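Local coordinates for protein YHR177W (PDB 4M8B) that binds DNA through its WOPR domain and probably acts as a fungal transcription factor, at residues C[34-37]-C[38-41]; C[65-68]-C[69-73]; C[170-173]-C[174-178]. All coordinates share one frame; numbering follows the deposited sequence.

Contact 1. Residues C[34-37]-C[38-41]; sequences IERR and PYDA. With nucleotides of chain B.
The guanidinium of Arg36 lies flat on one face of the Tyr39 ring. The two planes are 2° apart and their centres 3.8 Å, so this is a stack and a cation-pi contact at once. Arg36 CZ sits 3.4 Å from Tyr39 CZ, which places the group toward the hydroxyl end of the ring. Pro38 CA lies at the edge of the same guanidinium, near its plane.

Two polar bonds hold the Arg36 group flat. Arg36 NH1 donates to the carbonyl O of Arg37 at 2.9 Å, almost within the guanidinium plane but from above the carbonyl plane. Arg36 NH2 makes a salt bridge with Glu42. Glu42 also accepts from the backbone N of Tyr39.

Arg37 goes the other way, to the DNA. Its chain bends at chi3 (-50°), and one guanidinium face meets O3' of DA14 of chain B. Arg37 NH2 gives a weak hydrogen bond to OP1 of DA14 of chain B, 2.9 Å long. Arg37 NH1 bonds to Thr66 and to the carbonyl of Arg64, which holds the guanidinium beside the DNA backbone.

Arg37 thus lies along the backbone of DA14 and DC15 of chain B, a sequence-independent kind of contact, in the Gti1/Pac2 (WOPR) domain just ahead of helix 40-46.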
# COMPACT_ATOMS: atom_id res chain seq x y z
N ILE C 34 1.92 -2.63 12.12
CA ILE C 34 3.14 -1.91 12.47
C ILE C 34 2.85 -1.05 13.70
O ILE C 34 1.91 -0.26 13.70
CB ILE C 34 3.61 -1.02 11.31
CG1 ILE C 34 4.15 -1.87 10.16
CG2 ILE C 34 4.69 -0.06 11.79
CD1 ILE C 34 5.49 -2.51 10.45
N GLU C 35 3.64 -1.22 14.75
CA GLU C 35 3.34 -0.57 16.03
C GLU C 35 4.15 0.69 16.30
O GLU C 35 3.83 1.47 17.20
CB GLU C 35 3.49 -1.58 17.17
CG GLU C 35 2.53 -2.76 17.07
CD GLU C 35 2.72 -3.77 18.18
OE1 GLU C 35 3.87 -3.91 18.67
OE2 GLU C 35 1.73 -4.42 18.57
N ARG C 36 5.22 0.89 15.53
CA ARG C 36 6.06 2.07 15.68
C ARG C 36 6.69 2.44 14.34
O ARG C 36 6.86 1.59 13.48
CB ARG C 36 7.17 1.82 16.71
CG ARG C 36 8.19 0.79 16.26
CD ARG C 36 9.53 0.98 16.95
NE ARG C 36 10.48 -0.07 16.58
CZ ARG C 36 11.20 -0.07 15.46
NH1 ARG C 36 11.08 0.93 14.60
NH2 ARG C 36 12.04 -1.06 15.21
N ARG C 37 7.04 3.72 14.19
CA ARG C 37 7.69 4.18 12.98
C ARG C 37 9.04 3.49 12.81
O ARG C 37 9.79 3.35 13.77
CB ARG C 37 7.90 5.69 13.01
CG ARG C 37 8.47 6.26 11.71
CD ARG C 37 8.38 7.77 11.68
NE ARG C 37 7.03 8.24 12.02
CZ ARG C 37 6.07 8.44 11.13
NH1 ARG C 37 6.29 8.21 9.84
NH2 ARG C 37 4.88 8.86 11.53
N PRO C 38 9.33 3.04 11.59
CA PRO C 38 10.62 2.41 11.27
C PRO C 38 11.78 3.38 11.51
O PRO C 38 11.60 4.59 11.40
CB PRO C 38 10.50 2.10 9.78
CG PRO C 38 9.03 2.00 9.52
CD PRO C 38 8.40 3.00 10.44
N TYR C 39 12.95 2.85 11.84
CA TYR C 39 14.15 3.66 11.96
C TYR C 39 14.74 3.88 10.57
O TYR C 39 14.31 3.23 9.61
CB TYR C 39 15.18 2.98 12.87
CG TYR C 39 14.64 2.62 14.23
CD1 TYR C 39 13.72 3.44 14.87
CD2 TYR C 39 15.03 1.46 14.87
CE1 TYR C 39 13.21 3.12 16.12
CE2 TYR C 39 14.53 1.13 16.12
CZ TYR C 39 13.62 1.96 16.74
OH TYR C 39 13.12 1.64 17.98
N ASP C 40 15.71 4.78 10.46
CA ASP C 40 16.30 5.13 9.17
C ASP C 40 16.82 3.91 8.40
O ASP C 40 16.62 3.80 7.19
CB ASP C 40 17.41 6.17 9.34
CG ASP C 40 16.87 7.53 9.73
OD1 ASP C 40 15.69 7.62 10.13
OD2 ASP C 40 17.63 8.52 9.65
N ALA C 41 17.48 3.00 9.11
CA ALA C 41 18.05 1.81 8.49
C ALA C 41 16.98 0.76 8.18
O ALA C 41 17.16 -0.08 7.30
CB ALA C 41 19.13 1.21 9.38
P DA B 14 3.08 12.09 11.71
OP1 DA B 14 2.70 10.75 11.21
OP2 DA B 14 2.94 12.40 13.15
O5' DA B 14 4.58 12.38 11.25
C5' DA B 14 4.92 12.06 9.92
C4' DA B 14 6.24 12.68 9.49
O4' DA B 14 6.12 14.12 9.47
C3' DA B 14 7.44 12.38 10.38
O3' DA B 14 8.24 11.43 9.66
C2' DA B 14 8.11 13.74 10.61
C1' DA B 14 7.42 14.65 9.60
N9 DA B 14 7.28 16.06 9.95
C8 DA B 14 6.62 16.60 11.02
N7 DA B 14 6.64 17.91 11.05
C5 DA B 14 7.36 18.25 9.92
C6 DA B 14 7.74 19.49 9.38
N6 DA B 14 7.43 20.67 9.93
N1 DA B 14 8.46 19.48 8.24
C2 DA B 14 8.76 18.30 7.68
N3 DA B 14 8.46 17.07 8.09
C4 DA B 14 7.75 17.13 9.23
P DC B 15 9.62 10.89 10.27
OP1 DC B 15 9.90 9.58 9.62
OP2 DC B 15 9.54 10.98 11.75
O5' DC B 15 10.70 11.93 9.73
C5' DC B 15 10.84 12.08 8.34
C4' DC B 15 11.55 13.37 7.96
O4' DC B 15 10.92 14.51 8.59
C3' DC B 15 13.02 13.45 8.37
O3' DC B 15 13.80 13.36 7.18
C2' DC B 15 13.16 14.80 9.07
C1' DC B 15 11.90 15.53 8.64
N1 DC B 15 11.39 16.59 9.56
C2 DC B 15 11.60 17.95 9.28
O2 DC B 15 12.23 18.28 8.26
N3 DC B 15 11.10 18.88 10.14
C4 DC B 15 10.43 18.49 11.22
N4 DC B 15 9.96 19.45 12.03
C5 DC B 15 10.20 17.12 11.52
C6 DC B 15 10.69 16.21 10.67

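Contact 2. Residues C[65-68]-C[69-73]. With nucleotides of chain A; nucleotides of chain B.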
# COMPACT_ATOMS: atom_id res chain seq x y z
N TRP C 65 2.88 7.70 6.37
CA TRP C 65 3.90 6.67 6.22
C TRP C 65 5.11 7.23 5.48
O TRP C 65 4.97 7.79 4.39
CB TRP C 65 3.31 5.48 5.46
CG TRP C 65 4.24 4.33 5.23
CD1 TRP C 65 4.87 4.01 4.07
CD2 TRP C 65 4.62 3.32 6.18
NE1 TRP C 65 5.63 2.88 4.24
CE2 TRP C 65 5.49 2.44 5.53
CE3 TRP C 65 4.31 3.10 7.53
CZ2 TRP C 65 6.06 1.34 6.17
CZ3 TRP C 65 4.87 2.01 8.16
CH2 TRP C 65 5.74 1.14 7.48
N THR C 66 6.29 7.09 6.07
CA THR C 66 7.53 7.60 5.47
C THR C 66 8.56 6.49 5.27
O THR C 66 8.97 5.83 6.22
CB THR C 66 8.16 8.72 6.33
OG1 THR C 66 8.27 8.29 7.69
CG2 THR C 66 7.31 9.98 6.27
N ASP C 67 8.99 6.31 4.02
CA ASP C 67 9.97 5.27 3.70
C ASP C 67 11.30 5.86 3.22
O ASP C 67 12.23 5.12 2.91
CB ASP C 67 9.41 4.28 2.67
CG ASP C 67 8.86 4.97 1.42
OD1 ASP C 67 9.40 6.02 1.01
OD2 ASP C 67 7.88 4.45 0.85
N GLY C 68 11.38 7.18 3.17
CA GLY C 68 12.62 7.86 2.83
C GLY C 68 12.99 7.84 1.35
O GLY C 68 14.08 8.27 0.98
N PHE C 69 12.10 7.33 0.51
CA PHE C 69 12.37 7.29 -0.93
C PHE C 69 11.74 8.48 -1.65
O PHE C 69 10.97 9.24 -1.06
CB PHE C 69 11.89 5.98 -1.54
CG PHE C 69 12.75 4.79 -1.19
CD1 PHE C 69 12.64 4.18 0.05
CD2 PHE C 69 13.67 4.29 -2.10
CE1 PHE C 69 13.44 3.09 0.38
CE2 PHE C 69 14.47 3.20 -1.78
CZ PHE C 69 14.35 2.60 -0.54
N SER C 70 12.08 8.64 -2.93
CA SER C 70 11.53 9.73 -3.74
C SER C 70 10.31 9.26 -4.52
O SER C 70 10.39 8.32 -5.31
CB SER C 70 12.58 10.29 -4.70
OG SER C 70 13.52 11.10 -4.01
N TRP C 71 9.19 9.94 -4.31
CA TRP C 71 7.93 9.53 -4.92
C TRP C 71 7.34 10.61 -5.81
O TRP C 71 7.49 11.81 -5.54
CB TRP C 71 6.93 9.14 -3.84
CG TRP C 71 7.39 7.99 -3.01
CD1 TRP C 71 7.87 8.04 -1.73
CD2 TRP C 71 7.45 6.61 -3.40
NE1 TRP C 71 8.20 6.78 -1.30
CE2 TRP C 71 7.96 5.89 -2.32
CE3 TRP C 71 7.11 5.94 -4.58
CZ2 TRP C 71 8.14 4.51 -2.36
CZ3 TRP C 71 7.29 4.57 -4.62
CH2 TRP C 71 7.80 3.87 -3.52
N SER C 72 6.65 10.19 -6.86
CA SER C 72 5.92 11.10 -7.73
C SER C 72 4.74 11.69 -6.96
O SER C 72 4.44 11.24 -5.86
CB SER C 72 5.41 10.37 -8.96
OG SER C 72 4.29 9.56 -8.64
N PRO C 73 4.09 12.70 -7.55
CA PRO C 73 2.84 13.20 -6.96
C PRO C 73 1.80 12.09 -7.01
O PRO C 73 1.87 11.23 -7.89
CB PRO C 73 2.44 14.33 -7.90
CG PRO C 73 3.72 14.74 -8.57
CD PRO C 73 4.51 13.48 -8.72
P DG A 9 7.08 11.20 1.01
OP1 DG A 9 7.88 10.05 1.48
OP2 DG A 9 6.98 11.47 -0.44
O5' DG A 9 5.60 11.08 1.60
C5' DG A 9 5.45 11.25 3.00
C4' DG A 9 4.01 11.07 3.45
O4' DG A 9 3.29 12.33 3.34
C3' DG A 9 3.16 10.08 2.67
O3' DG A 9 2.24 9.52 3.60
C2' DG A 9 2.52 10.95 1.59
C1' DG A 9 2.36 12.30 2.28
N9 DG A 9 2.61 13.51 1.48
C8 DG A 9 3.47 13.69 0.42
N7 DG A 9 3.46 14.92 -0.04
C5 DG A 9 2.55 15.59 0.77
C6 DG A 9 2.12 16.94 0.77
O6 DG A 9 2.46 17.86 0.01
N1 DG A 9 1.19 17.19 1.78
C2 DG A 9 0.73 16.25 2.67
N2 DG A 9 -0.17 16.63 3.59
N3 DG A 9 1.13 14.99 2.68
C4 DG A 9 2.03 14.73 1.71
P DT A 10 1.11 8.47 3.13
OP1 DT A 10 0.80 7.61 4.30
OP2 DT A 10 1.56 7.86 1.87
O5' DT A 10 -0.16 9.38 2.84
C5' DT A 10 -0.71 10.13 3.90
C4' DT A 10 -1.87 11.02 3.45
O4' DT A 10 -1.37 12.21 2.78
C3' DT A 10 -2.88 10.39 2.48
O3' DT A 10 -4.22 10.56 2.99
C2' DT A 10 -2.63 11.19 1.20
C1' DT A 10 -2.32 12.55 1.79
N1 DT A 10 -1.74 13.60 0.87
C2 DT A 10 -2.15 14.92 1.00
O2 DT A 10 -2.96 15.32 1.82
N3 DT A 10 -1.55 15.79 0.12
C4 DT A 10 -0.62 15.49 -0.86
O4 DT A 10 -0.15 16.35 -1.60
C5 DT A 10 -0.24 14.09 -0.93
C7 DT A 10 0.76 13.62 -1.95
C6 DT A 10 -0.81 13.23 -0.08
P DC B 15 9.62 10.89 10.27
OP1 DC B 15 9.90 9.58 9.62
OP2 DC B 15 9.54 10.98 11.75
O5' DC B 15 10.70 11.93 9.73
C5' DC B 15 10.84 12.08 8.34
C4' DC B 15 11.55 13.37 7.96
O4' DC B 15 10.92 14.51 8.59
C3' DC B 15 13.02 13.45 8.37
O3' DC B 15 13.80 13.36 7.18
C2' DC B 15 13.16 14.80 9.07
C1' DC B 15 11.90 15.53 8.64
N1 DC B 15 11.39 16.59 9.56
C2 DC B 15 11.60 17.95 9.28
O2 DC B 15 12.23 18.28 8.26
N3 DC B 15 11.10 18.88 10.14
C4 DC B 15 10.43 18.49 11.22
N4 DC B 15 9.96 19.45 12.03
C5 DC B 15 10.20 17.12 11.52
C6 DC B 15 10.69 16.21 10.67
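Asp67 OD1 accepts two hydrogen bonds, from Trp71 NE1 at 2.7 Å and from the backbone N of Phe69 at 3.0 Å. The indole bond is nearly straight (171°), lies in the ring plane and uses the syn lone pair of OD1. The Phe69 N-H comes from the anti side, 24° out of the carboxylate plane. With chi1 at 53°, the Asp67 carboxylate lies between its own backbone N and carbonyl carbon, turned back over the turn. The Asp67 to Phe69 N bond is that of an Asx turn, with Gly68 at its middle at positive phi.

The other oxygen, OD2, is bonded to Tyr145 and forms a salt bridge with Lys120. These partners would probably stabilise the negative charge of this buried group.

The Phe69 ring turns its edge to the carbonyl O of Asp67.

The DNA bonds come from the start of the segment. Trp65 N donates to OP1 of DT10 of chain A at 2.9 Å, in a nearly straight bond. Thr66 OG1 donates to OP1 of DC15 of chain B at 2.8 Å. The two phosphates belong to different strands.

Behind the loop, Trp65 packs on Phe53 and Phe55 of strand 51-56 and on Leu46 of helix 40-46. Trp71 and Phe69 rest on strand 80-88, and Trp71 also meets Tyr145 of strand 137-147.

Contact 3. Residues C[170-173]-C[174-178]; sequences PSQK and LLDAL
The carbonyl O of Ser171 takes two backbone N-H groups from the first turn of the helix. The bond from Leu175 N to Ser171 O is 3.2 Å long and lies in the carbonyl plane. The bond from Leu174 N to Ser171 O, 3.0 Å, is weak because it is strongly bent. Leu174 N also points to the side chain of Ser171, with a weak bond to Ser171 OG of 3.4 Å. The chi1 of Ser171, 71°, turns OG toward the start of the helix and makes this bond possible.

Ser171 is therefore the N-cap of helix 172-179. The i/i+4 bonds continue with Asp176 N, which donates to Gln172 O at 2.8 Å, and Ala177 N, which donates to Lys173 O at 3.1 Å. The backbone N of the cap residue, Ser171, is bonded to Gln24 of helix 16-28.

One turn of the helix also carries a side-chain bond, again from i to i+4. Gln172 bends at chi2 (64°) after leaving with CG anti to N. Gln172 NE2 then reaches Asp176 OD1 at 3.2 Å. The acceptor lies near the amide plane, but the donor stands well above the carboxylate plane, and the two planes are 59° apart.

The apolar side is opened by Pro170, whose CB packs against Leu175 CG at 4.1 Å and, more loosely, against Leu174 CD2. Leu174 goes on to Phe27 of helix 16-28 and to Leu125 of strand 113-128. Ala177 packs on Phe127, and Leu178 on Phe123, of that strand.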
# COMPACT_ATOMS: atom_id res chain seq x y z
N PRO C 170 -14.13 -11.74 5.04
CA PRO C 170 -14.51 -10.42 5.56
C PRO C 170 -15.92 -10.37 6.17
O PRO C 170 -16.86 -10.88 5.56
CB PRO C 170 -14.47 -9.52 4.32
CG PRO C 170 -13.75 -10.32 3.26
CD PRO C 170 -14.04 -11.74 3.57
N SER C 171 -16.06 -9.75 7.33
CA SER C 171 -17.37 -9.48 7.91
C SER C 171 -18.10 -8.48 7.02
O SER C 171 -17.47 -7.68 6.34
CB SER C 171 -17.25 -8.93 9.33
OG SER C 171 -16.74 -7.61 9.31
N GLN C 172 -19.43 -8.53 7.03
CA GLN C 172 -20.22 -7.64 6.18
C GLN C 172 -20.01 -6.18 6.54
O GLN C 172 -20.04 -5.30 5.67
CB GLN C 172 -21.70 -8.00 6.24
CG GLN C 172 -22.55 -7.26 5.21
CD GLN C 172 -22.18 -7.62 3.78
OE1 GLN C 172 -21.86 -8.77 3.48
NE2 GLN C 172 -22.21 -6.63 2.89
N LYS C 173 -19.79 -5.91 7.83
CA LYS C 173 -19.56 -4.55 8.29
C LYS C 173 -18.31 -3.97 7.64
O LYS C 173 -18.24 -2.77 7.36
CB LYS C 173 -19.44 -4.49 9.82
CG LYS C 173 -19.32 -3.08 10.38
CD LYS C 173 -19.39 -3.03 11.90
CE LYS C 173 -18.10 -3.52 12.55
NZ LYS C 173 -17.87 -2.89 13.88
N LEU C 174 -17.33 -4.83 7.40
CA LEU C 174 -16.09 -4.43 6.73
C LEU C 174 -16.34 -4.16 5.25
O LEU C 174 -15.88 -3.16 4.71
CB LEU C 174 -15.02 -5.50 6.91
CG LEU C 174 -13.62 -5.19 6.36
CD1 LEU C 174 -13.10 -3.91 6.97
CD2 LEU C 174 -12.66 -6.34 6.62
N LEU C 175 -17.09 -5.06 4.62
CA LEU C 175 -17.44 -4.90 3.21
C LEU C 175 -18.24 -3.62 2.96
O LEU C 175 -18.01 -2.92 1.97
CB LEU C 175 -18.21 -6.13 2.71
CG LEU C 175 -17.36 -7.37 2.41
CD1 LEU C 175 -18.23 -8.56 2.01
CD2 LEU C 175 -16.35 -7.06 1.33
N ASP C 176 -19.16 -3.31 3.87
CA ASP C 176 -19.96 -2.09 3.75
C ASP C 176 -19.09 -0.85 3.91
O ASP C 176 -19.18 0.09 3.12
CB ASP C 176 -21.09 -2.09 4.78
CG ASP C 176 -22.15 -3.13 4.50
OD1 ASP C 176 -22.34 -3.48 3.31
OD2 ASP C 176 -22.80 -3.60 5.46
N ALA C 177 -18.24 -0.86 4.94
CA ALA C 177 -17.32 0.23 5.20
C ALA C 177 -16.40 0.49 4.00
O ALA C 177 -16.09 1.64 3.68
CB ALA C 177 -16.50 -0.05 6.45
N LEU C 178 -15.97 -0.59 3.35
CA LEU C 178 -15.05 -0.49 2.22
C LEU C 178 -15.69 0.13 0.98
O LEU C 178 -15.03 0.83 0.22
CB LEU C 178 -14.46 -1.86 1.89
CG LEU C 178 -13.40 -2.37 2.86
CD1 LEU C 178 -12.98 -3.79 2.52
CD2 LEU C 178 -12.20 -1.44 2.83

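How the contacts relate
All three contacts are local and follow one another along the chain, so none nests in or crosses another. Contact 1 comes first, at the turn from the loop after helix 16-28 into helix 40-46. Contact 2 follows in the loop between helix 57-60 and strand 75-77. These two touch through the Arg37-Thr66 tie, and Pro38 and Ile34 pack on the Trp65 ring. Together they join two loops into one DNA-binding surface. Contact 3 lies far along the chain, on the other side of the chain's centre from contact 2. Its nearest atom is about 12 Å from the DNA, and its helix is anchored on helix 16-28 and strand 113-128.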